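Antifreeze protein (Uncultured bacterium, PDB 6EIO) binds ice, apparently through two faces of a protein of the ice-binding-like family. Local coordinates at residues A[16-21]-A[104-109]; A[146-151]-A[173-178]; A[115-120]-A[135-140]. All coordinates share one frame; numbering follows the deposited sequence. Where two conformers were deposited one is given.

Contact 1. Residues A[16-21]-A[104-109]; sequences TVIPLQ and DMVTIS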
loop_
_atom_site.group_PDB
_atom_site.type_symbol
_atom_site.label_atom_id
_atom_site.label_comp_id
_atom_site.label_asym_id
_atom_site.label_seq_id
_atom_site.Cartn_x
_atom_site.Cartn_y
_atom_site.Cartn_z
ATOM N N THR A 16 20.233 -2.235 -14.426
ATOM C CA THR A 16 18.792 -2.472 -14.467
ATOM C C THR A 16 18.077 -1.365 -15.224
ATOM O O THR A 16 17.974 -0.235 -14.740
ATOM C CB THR A 16 18.201 -2.543 -13.054
ATOM O OG1 THR A 16 18.894 -3.541 -12.297
ATOM C CG2 THR A 16 16.713 -2.880 -13.105
ATOM N N VAL A 17 17.564 -1.697 -16.403
ATOM C CA VAL A 17 16.986 -0.711 -17.307
ATOM C C VAL A 17 15.497 -1.012 -17.495
ATOM O O VAL A 17 15.129 -2.089 -17.974
ATOM C CB VAL A 17 17.722 -0.671 -18.653
ATOM C CG1 VAL A 17 17.115 0.362 -19.535
ATOM C CG2 VAL A 17 19.220 -0.388 -18.450
ATOM N N ILE A 18 14.656 -0.043 -17.159
ATOM C CA ILE A 18 13.196 -0.192 -17.152
ATOM C C ILE A 18 12.630 0.327 -18.474
ATOM O O ILE A 18 12.741 1.536 -18.739
ATOM C CB ILE A 18 12.589 0.600 -15.975
ATOM C CG1 ILE A 18 13.169 0.140 -14.629
ATOM C CG2 ILE A 18 11.065 0.525 -15.981
ATOM C CD1 ILE A 18 12.800 -1.271 -14.254
ATOM N N PRO A 19 12.005 -0.515 -19.321
ATOM C CA PRO A 19 11.426 -0.002 -20.569
ATOM C C PRO A 19 10.127 0.741 -20.283
ATOM O O PRO A 19 9.591 0.713 -19.174
ATOM C CB PRO A 19 11.182 -1.259 -21.409
ATOM C CG PRO A 19 10.889 -2.299 -20.398
ATOM C CD PRO A 19 11.771 -1.967 -19.189
ATOM N N LEU A 20 9.630 1.430 -21.310
ATOM C CA LEU A 20 8.403 2.206 -21.212
ATOM C C LEU A 20 7.250 1.407 -21.807
ATOM O O LEU A 20 7.247 1.084 -22.998
ATOM C CB LEU A 20 8.561 3.547 -21.915
ATOM C CG LEU A 20 7.386 4.501 -21.749
ATOM C CD1 LEU A 20 7.016 4.731 -20.277
ATOM C CD2 LEU A 20 7.740 5.819 -22.422
ATOM N N GLN A 21 6.270 1.091 -20.969
ATOM C CA GLN A 21 5.125 0.291 -21.365
ATOM C C GLN A 21 4.108 1.116 -22.145
ATOM O O GLN A 21 3.970 2.325 -21.962
ATOM C CB GLN A 21 4.464 -0.314 -20.119
ATOM C CG GLN A 21 5.391 -1.278 -19.401
ATOM C CD GLN A 21 4.784 -1.853 -18.140
ATOM O OE1 GLN A 21 3.624 -2.258 -18.133
ATOM N NE2 GLN A 21 5.577 -1.925 -17.082
ATOM N N ASP A 104 3.565 -6.447 -22.475
ATOM C CA ASP A 104 4.667 -5.533 -22.219
ATOM C C ASP A 104 4.928 -5.311 -20.724
ATOM O O ASP A 104 5.662 -4.387 -20.364
ATOM C CB ASP A 104 4.437 -4.203 -22.944
ATOM C CG ASP A 104 3.110 -3.523 -22.562
ATOM O OD1 ASP A 104 2.158 -4.212 -22.165
ATOM O OD2 ASP A 104 3.013 -2.285 -22.659
ATOM N N MET A 105 4.379 -6.150 -19.848
ATOM C CA MET A 105 4.669 -5.982 -18.435
ATOM C C MET A 105 6.151 -6.222 -18.169
ATOM O O MET A 105 6.852 -6.898 -18.930
ATOM C CB MET A 105 3.818 -6.919 -17.597
ATOM C CG MET A 105 4.310 -8.324 -17.595
ATOM S SD MET A 105 3.289 -9.310 -16.508
ATOM C CE MET A 105 1.942 -9.732 -17.460
ATOM N N VAL A 106 6.626 -5.658 -17.067
ATOM C CA VAL A 106 8.041 -5.649 -16.746
ATOM C C VAL A 106 8.300 -6.445 -15.480
ATOM O O VAL A 106 7.650 -6.217 -14.456
ATOM C CB VAL A 106 8.540 -4.199 -16.646
ATOM C CG1 VAL A 106 9.948 -4.114 -16.094
ATOM C CG2 VAL A 106 8.475 -3.553 -18.023
ATOM N N THR A 107 9.283 -7.328 -15.536
ATOM C CA THR A 107 9.736 -8.036 -14.351
ATOM C C THR A 107 10.801 -7.220 -13.624
ATOM O O THR A 107 11.741 -6.693 -14.226
ATOM C CB THR A 107 10.248 -9.420 -14.712
ATOM O OG1 THR A 107 11.311 -9.289 -15.649
ATOM C CG2 THR A 107 9.138 -10.223 -15.312
ATOM N N ILE A 108 10.611 -7.083 -12.320
ATOM C CA ILE A 108 11.546 -6.429 -11.405
ATOM C C ILE A 108 11.550 -7.287 -10.156
ATOM O O ILE A 108 10.508 -7.823 -9.788
ATOM C CB ILE A 108 11.134 -4.964 -10.988
ATOM C CG1 ILE A 108 9.726 -4.922 -10.365
ATOM C CG2 ILE A 108 11.268 -3.978 -12.149
ATOM C CD1 ILE A 108 9.308 -3.548 -9.820
ATOM N N SER A 109 12.651 -7.305 -9.415
ATOM C CA SER A 109 12.657 -8.002 -8.133
ATOM C C SER A 109 13.798 -7.461 -7.295
ATOM O O SER A 109 14.670 -6.740 -7.777
ATOM C CB SER A 109 12.761 -9.513 -8.290
ATOM O OG SER A 109 14.031 -9.831 -8.816
HETATM O O HOH W 1 2.025 -3.816 -19.269
#
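Gln21 reaches across to Asp104 and Val106, and its side chain supplies much of the contact between the N-terminal arm and the start of strand 106-107. Its CB stands 3.5 Å from Asp104 OD2. With CG anti to the carbonyl carbon (chi1 -64°), the next methylene meets the backbone, Gln21 CG lying 3.3 Å from Asp104 O. The chain then runs on extended to the amide, where Gln21 OE1 passes 3.9 Å from Met105 CA and accepts a hydrogen bond from the backbone N of Leu121. On the other branch, Gln21 NE2 rests 3.5 Å from the methyl Val106 CG2. A water lies near both Gln21 OE1 and Asp104 OD1, but it has more acceptors around it than protons to give, which makes a bridge here doubtful. An alanine here would probably leave the Leu121 amide without its side-chain acceptor and open a gap beside Val106 CG2.

The other residues of the arm that touch the strand region are apolar. Pro19 and Val106 meet tip to tip, Pro19 CG 3.6 Å from Val106 CG2, while towards the N terminus Ile18 CD1 comes within 3.8 Å of Ile108 CG2. Asp104 reaches back to the residues following the arm, OD2 taking the amide N of Thr22 and OD1 pairing with the hydroxyl of Thr23. The arm thus lies against this end of the beta-solenoid by side-chain packing, without pairing as a further strand, and polar anchoring comes from Gln21 OE1 on Leu121 N and from Asp104 on Thr22 and Thr23.

Contact 2. Residues A[146-151]-A[173-178]; sequences IFVIQI and NIYWQV
Ile149, in one of its two conformers, lays its terminal methyl over one face of the Trp176 indole: CD1 is 3.9 Å from the centroid of the six-membered ring, a CH-pi contact offset toward the rim and closest to CZ3. At the indole edge sits Ile151 CD1, which also touches Val178 CG2, and Trp176 NE1 binds the carbonyl of Lys191. Next along this face, Phe147 CD1 meets Ile174 CG1 at 3.8 Å.

Strands 147-151 and 174-178 run parallel, 9° apart, in exact register, on successive coils of the beta-solenoid expected for an ice-binding-like domain. Backbone bonds alternate between them, from Phe147 N to Asn173 O at 2.9 Å through to Ile151 N to Gln177 O at 2.8 Å.

The opposite sheet face carries Val148, Gln150, Tyr175 and Gln177. Tyr175 CE1 lies 4.0 Å from Ile146 CG2, which is at its ring edge. Gln177 is bent at chi2 (-89°), which places CD, and its OE1 takes a weak 3.5 Å bond from Ile151 N; its NE2 pairs with Ser179 OG. Helix 81-99 packs on Gln177 through Tyr94, Ala97 and Ala98, and Gln150 NE2 binds the carbonyls of Ala97 and Arg100.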
loop_
_atom_site.group_PDB
_atom_site.type_symbol
_atom_site.label_atom_id
_atom_site.label_comp_id
_atom_site.label_asym_id
_atom_site.label_seq_id
_atom_site.Cartn_x
_atom_site.Cartn_y
_atom_site.Cartn_z
ATOM N N ILE A 146 -1.467 4.920 -13.989
ATOM C CA ILE A 146 -1.610 3.876 -12.985
ATOM C C ILE A 146 -0.356 2.999 -12.967
ATOM O O ILE A 146 0.219 2.677 -14.018
ATOM C CB ILE A 146 -2.867 3.020 -13.270
ATOM C CG1 ILE A 146 -4.148 3.863 -13.210
ATOM C CG2 ILE A 146 -2.948 1.811 -12.340
ATOM C CD1 ILE A 146 -4.505 4.376 -11.844
ATOM N N PHE A 147 0.050 2.611 -11.753
ATOM C CA PHE A 147 1.203 1.757 -11.513
ATOM C C PHE A 147 0.749 0.595 -10.641
ATOM O O PHE A 147 0.252 0.822 -9.535
ATOM C CB PHE A 147 2.311 2.528 -10.776
ATOM C CG PHE A 147 2.684 3.876 -11.359
ATOM C CD1 PHE A 147 1.899 4.998 -11.104
ATOM C CD2 PHE A 147 3.862 4.042 -12.095
ATOM C CE1 PHE A 147 2.285 6.253 -11.569
ATOM C CE2 PHE A 147 4.245 5.293 -12.535
ATOM C CZ PHE A 147 3.449 6.393 -12.284
ATOM N N VAL A 148 0.929 -0.639 -11.132
ATOM C CA VAL A 148 0.532 -1.840 -10.398
ATOM C C VAL A 148 1.760 -2.725 -10.243
ATOM O O VAL A 148 2.407 -3.061 -11.245
ATOM C CB VAL A 148 -0.579 -2.610 -11.128
ATOM C CG1 VAL A 148 -0.925 -3.900 -10.383
ATOM C CG2 VAL A 148 -1.812 -1.730 -11.319
ATOM N N ILE A 149 2.061 -3.120 -9.001
ATOM C CA ILE A 149 3.214 -3.970 -8.723
ATOM C C ILE A 149 2.738 -5.234 -8.030
ATOM O O ILE A 149 2.121 -5.181 -6.961
ATOM C CB ILE A 149 4.279 -3.265 -7.883
ATOM C CG1 ILE A 149 4.762 -2.014 -8.599
ATOM C CG2 ILE A 149 5.448 -4.214 -7.655
ATOM C CD1 ILE A 149 5.612 -1.129 -7.738
ATOM N N GLN A 150 3.020 -6.375 -8.663
ATOM C CA GLN A 150 2.653 -7.701 -8.174
ATOM C C GLN A 150 3.884 -8.320 -7.522
ATOM O O GLN A 150 4.953 -8.356 -8.141
ATOM C CB GLN A 150 2.239 -8.609 -9.332
ATOM C CG GLN A 150 1.083 -8.061 -10.145
ATOM C CD GLN A 150 0.856 -8.827 -11.429
ATOM O OE1 GLN A 150 1.812 -9.331 -12.047
ATOM N NE2 GLN A 150 -0.377 -8.904 -11.851
ATOM N N ILE A 151 3.752 -8.806 -6.290
ATOM C CA ILE A 151 4.899 -9.280 -5.524
ATOM C C ILE A 151 4.603 -10.680 -4.992
ATOM O O ILE A 151 3.702 -10.859 -4.170
ATOM C CB ILE A 151 5.253 -8.310 -4.386
ATOM C CG1 ILE A 151 5.518 -6.912 -4.957
ATOM C CG2 ILE A 151 6.449 -8.822 -3.603
ATOM C CD1 ILE A 151 5.433 -5.821 -3.943
ATOM N N ASN A 173 -2.785 6.282 -7.225
ATOM C CA ASN A 173 -2.708 5.550 -8.479
ATOM C C ASN A 173 -1.614 4.491 -8.467
ATOM O O ASN A 173 -1.288 3.937 -9.527
ATOM C CB ASN A 173 -2.471 6.541 -9.623
ATOM C CG ASN A 173 -3.687 7.404 -9.933
ATOM O OD1 ASN A 173 -4.618 7.532 -9.136
ATOM N ND2 ASN A 173 -3.672 8.003 -11.110
ATOM N N ILE A 174 -1.072 4.187 -7.285
ATOM C CA ILE A 174 0.002 3.224 -7.097
ATOM C C ILE A 174 -0.531 2.101 -6.205
ATOM O O ILE A 174 -1.075 2.370 -5.128
ATOM C CB ILE A 174 1.232 3.887 -6.446
ATOM C CG1 ILE A 174 1.788 4.997 -7.340
ATOM C CG2 ILE A 174 2.302 2.832 -6.123
ATOM C CD1 ILE A 174 2.773 5.900 -6.625
ATOM N N TYR A 175 -0.347 0.858 -6.646
ATOM C CA TYR A 175 -0.855 -0.305 -5.935
ATOM C C TYR A 175 0.246 -1.345 -5.808
ATOM O O TYR A 175 0.916 -1.673 -6.800
ATOM C CB TYR A 175 -2.010 -0.918 -6.696
ATOM C CG TYR A 175 -3.128 0.036 -7.024
ATOM C CD1 TYR A 175 -3.095 0.772 -8.198
ATOM C CD2 TYR A 175 -4.219 0.186 -6.182
ATOM C CE1 TYR A 175 -4.126 1.607 -8.546
ATOM C CE2 TYR A 175 -5.260 1.027 -6.514
ATOM C CZ TYR A 175 -5.215 1.719 -7.724
ATOM O OH TYR A 175 -6.249 2.514 -8.154
ATOM N N TRP A 176 0.382 -1.896 -4.607
ATOM C CA TRP A 176 1.355 -2.933 -4.285
ATOM C C TRP A 176 0.567 -4.156 -3.819
ATOM O O TRP A 176 -0.034 -4.126 -2.739
ATOM C CB TRP A 176 2.293 -2.493 -3.155
ATOM C CG TRP A 176 2.925 -1.148 -3.288
ATOM C CD1 TRP A 176 2.358 0.059 -2.969
ATOM C CD2 TRP A 176 4.281 -0.848 -3.687
ATOM N NE1 TRP A 176 3.248 1.081 -3.179
ATOM C CE2 TRP A 176 4.435 0.554 -3.604
ATOM C CE3 TRP A 176 5.382 -1.622 -4.073
ATOM C CZ2 TRP A 176 5.644 1.185 -3.882
ATOM C CZ3 TRP A 176 6.584 -0.983 -4.362
ATOM C CH2 TRP A 176 6.702 0.400 -4.270
ATOM N N GLN A 177 0.568 -5.222 -4.618
ATOM C CA GLN A 177 -0.088 -6.468 -4.258
ATOM C C GLN A 177 0.984 -7.395 -3.686
ATOM O O GLN A 177 1.945 -7.742 -4.379
ATOM C CB GLN A 177 -0.759 -7.065 -5.506
ATOM C CG GLN A 177 -1.372 -8.437 -5.263
ATOM C CD GLN A 177 -0.407 -9.575 -5.490
ATOM O OE1 GLN A 177 0.350 -9.590 -6.472
ATOM N NE2 GLN A 177 -0.414 -10.535 -4.571
ATOM N N VAL A 178 0.824 -7.763 -2.416
ATOM C CA VAL A 178 1.853 -8.458 -1.661
ATOM C C VAL A 178 1.316 -9.837 -1.279
ATOM O O VAL A 178 0.344 -9.950 -0.521
ATOM C CB VAL A 178 2.251 -7.641 -0.424
ATOM C CG1 VAL A 178 3.267 -8.407 0.428
ATOM C CG2 VAL A 178 2.780 -6.274 -0.820
#

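Contact 3. Residues A[115-120]-A[135-140]; sequences LTLTPG and VTFDAL
Leu117 and Phe137 run alongside each other on the buried face of this parallel strand pair. Leu117 CG is anti to the carbonyl carbon (chi1 -58°), and beyond it CD1 settles 3.9 Å from Phe137 CE2 and equally near CZ. Beneath them the backbones are tightly joined. Thr136 N donates to Leu115 O at 3.0 Å in an almost straight bond, Leu117 N donates to Thr136 O at 2.8 Å, and Asp138 N reaches Leu117 O at 3.0 Å, tilted 28° from the carbonyl plane. CA-H groups of Thr116, Phe137 and Thr118 also approach carbonyl oxygens across the pair.

The other face is looser and more polar. Thr116 CG2 sits over Asp138 CB at 3.6 Å, whereas its OG1 meets carbons of Thr136. The Thr136 hydroxyl gives its proton to a water at OG1, and that water in turn donates a long bond to Leu115 O, adding a solvent link next to the direct backbone bond. At the end of strand 135-138, Asp138 OD1 accepts from Leu140 N at 3.0 Å, an Asx turn; Leu140 CD1 lies 3.9 Å from Thr118 CG2. Pro119 CD rests 3.4 Å from Asp138 O.

Gly120 adopts backbone angles at which a side chain would collide with the carbonyl O of Pro119, and there the chain passes into strand 120-124. Within the solenoid the pair lies at one edge of a short three-stranded parallel sheet: strand 135-138 is bonded on its other side to strand 163-166. Inward, Leu117 and Phe137 pack on Ile149 of strand 147-151, and the Phe137 ring meets Phe147 edge-to-face.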
loop_
_atom_site.group_PDB
_atom_site.type_symbol
_atom_site.label_atom_id
_atom_site.label_comp_id
_atom_site.label_asym_id
_atom_site.label_seq_id
_atom_site.Cartn_x
_atom_site.Cartn_y
_atom_site.Cartn_z
ATOM N N LEU A 115 15.709 3.302 -8.530
ATOM C CA LEU A 115 15.032 3.128 -9.801
ATOM C C LEU A 115 13.865 4.091 -9.942
ATOM O O LEU A 115 13.215 4.467 -8.975
ATOM C CB LEU A 115 14.490 1.717 -9.955
ATOM C CG LEU A 115 15.517 0.626 -10.112
ATOM C CD1 LEU A 115 14.768 -0.682 -10.285
ATOM C CD2 LEU A 115 16.450 0.874 -11.286
ATOM N N THR A 116 13.605 4.457 -11.184
ATOM C CA THR A 116 12.384 5.115 -11.598
ATOM C C THR A 116 11.490 4.112 -12.303
ATOM O O THR A 116 11.909 3.415 -13.222
ATOM C CB THR A 116 12.663 6.278 -12.524
ATOM O OG1 THR A 116 13.145 7.348 -11.728
ATOM C CG2 THR A 116 11.384 6.709 -13.228
ATOM N N LEU A 117 10.264 4.042 -11.855
ATOM C CA LEU A 117 9.233 3.210 -12.458
ATOM C C LEU A 117 8.241 4.119 -13.169
ATOM O O LEU A 117 7.622 4.987 -12.549
ATOM C CB LEU A 117 8.535 2.359 -11.401
ATOM C CG LEU A 117 9.443 1.442 -10.590
ATOM C CD1 LEU A 117 8.622 0.605 -9.625
ATOM C CD2 LEU A 117 10.281 0.556 -11.505
ATOM N N THR A 118 8.090 3.904 -14.467
ATOM C CA THR A 118 7.105 4.576 -15.290
ATOM C C THR A 118 5.800 3.772 -15.286
ATOM O O THR A 118 5.722 2.676 -14.721
ATOM C CB THR A 118 7.705 4.786 -16.691
ATOM O OG1 THR A 118 8.295 3.561 -17.144
ATOM C CG2 THR A 118 8.806 5.849 -16.655
ATOM N N PRO A 119 4.714 4.321 -15.850
ATOM C CA PRO A 119 3.398 3.692 -15.653
ATOM C C PRO A 119 3.321 2.295 -16.240
ATOM O O PRO A 119 3.935 1.987 -17.265
ATOM C CB PRO A 119 2.441 4.650 -16.361
ATOM C CG PRO A 119 3.135 5.992 -16.243
ATOM C CD PRO A 119 4.583 5.651 -16.478
ATOM N N GLY A 120 2.508 1.459 -15.605
ATOM C CA GLY A 120 2.222 0.135 -16.129
ATOM C C GLY A 120 2.205 -0.918 -15.049
ATOM O O GLY A 120 1.850 -0.639 -13.892
ATOM N N VAL A 135 12.750 4.846 -4.313
ATOM C CA VAL A 135 12.105 4.466 -5.561
ATOM C C VAL A 135 11.205 5.614 -5.996
ATOM O O VAL A 135 10.474 6.182 -5.182
ATOM C CB VAL A 135 11.365 3.113 -5.452
ATOM C CG1 VAL A 135 10.223 3.164 -4.403
ATOM C CG2 VAL A 135 10.866 2.664 -6.844
ATOM N N THR A 136 11.274 5.959 -7.280
ATOM C CA THR A 136 10.494 7.061 -7.829
ATOM C C THR A 136 9.479 6.523 -8.823
ATOM O O THR A 136 9.836 5.765 -9.725
ATOM C CB THR A 136 11.411 8.078 -8.515
ATOM O OG1 THR A 136 12.326 8.600 -7.556
ATOM C CG2 THR A 136 10.626 9.226 -9.099
ATOM N N PHE A 137 8.225 6.920 -8.648
ATOM C CA PHE A 137 7.178 6.670 -9.631
ATOM C C PHE A 137 7.027 7.937 -10.456
ATOM O O PHE A 137 6.784 9.008 -9.898
ATOM C CB PHE A 137 5.871 6.313 -8.927
ATOM C CG PHE A 137 5.928 4.948 -8.299
ATOM C CD1 PHE A 137 6.478 4.740 -7.046
ATOM C CD2 PHE A 137 5.443 3.860 -8.974
ATOM C CE1 PHE A 137 6.564 3.464 -6.528
ATOM C CE2 PHE A 137 5.507 2.596 -8.436
ATOM C CZ PHE A 137 6.076 2.391 -7.209
ATOM N N ASP A 138 7.208 7.814 -11.771
ATOM C CA ASP A 138 7.242 8.966 -12.664
ATOM C C ASP A 138 6.154 8.774 -13.714
ATOM O O ASP A 138 6.198 7.828 -14.502
ATOM C CB ASP A 138 8.632 9.099 -13.282
ATOM C CG ASP A 138 8.869 10.422 -13.991
ATOM O OD1 ASP A 138 7.915 10.942 -14.625
ATOM O OD2 ASP A 138 10.032 10.905 -13.914
ATOM N N ALA A 139 5.139 9.647 -13.666
ATOM C CA ALA A 139 3.985 9.555 -14.553
ATOM C C ALA A 139 4.194 10.261 -15.888
ATOM O O ALA A 139 3.277 10.286 -16.713
ATOM C CB ALA A 139 2.725 10.091 -13.867
ATOM N N LEU A 140 5.368 10.844 -16.117
ATOM C CA LEU A 140 5.716 11.402 -17.427
ATOM C C LEU A 140 4.744 12.494 -17.869
ATOM O O LEU A 140 4.592 12.746 -19.073
ATOM C CB LEU A 140 5.839 10.311 -18.493
ATOM C CG LEU A 140 6.885 9.236 -18.182
ATOM C CD1 LEU A 140 6.779 8.102 -19.177
ATOM C CD2 LEU A 140 8.286 9.776 -18.139
HETATM O O HOH W 2 14.530 6.995 -7.312
#

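In the fold
The modelled chain starts with the arm 16-21, which contact 1 returns to after the long excursion through the strands between residues 36 and 78 and helix 81-99, closing the largest of the three loops on strand 106-107. Contacts 3 and 2 then follow in series along the chain, with none nested in or crossing another: contact 3 joins neighbouring coils on one side of the solenoid, and contact 2 joins the second of these coils to the next, on another side. Gly120 of contact 3 pairs with strand 147-151 of contact 2, its N and O probably bonding to Ile146 O and Val148 N. Contacts 1 and 3 touch where Leu20 packs on Leu140 and Thr118, and Gln21 on Pro119 and Gly120.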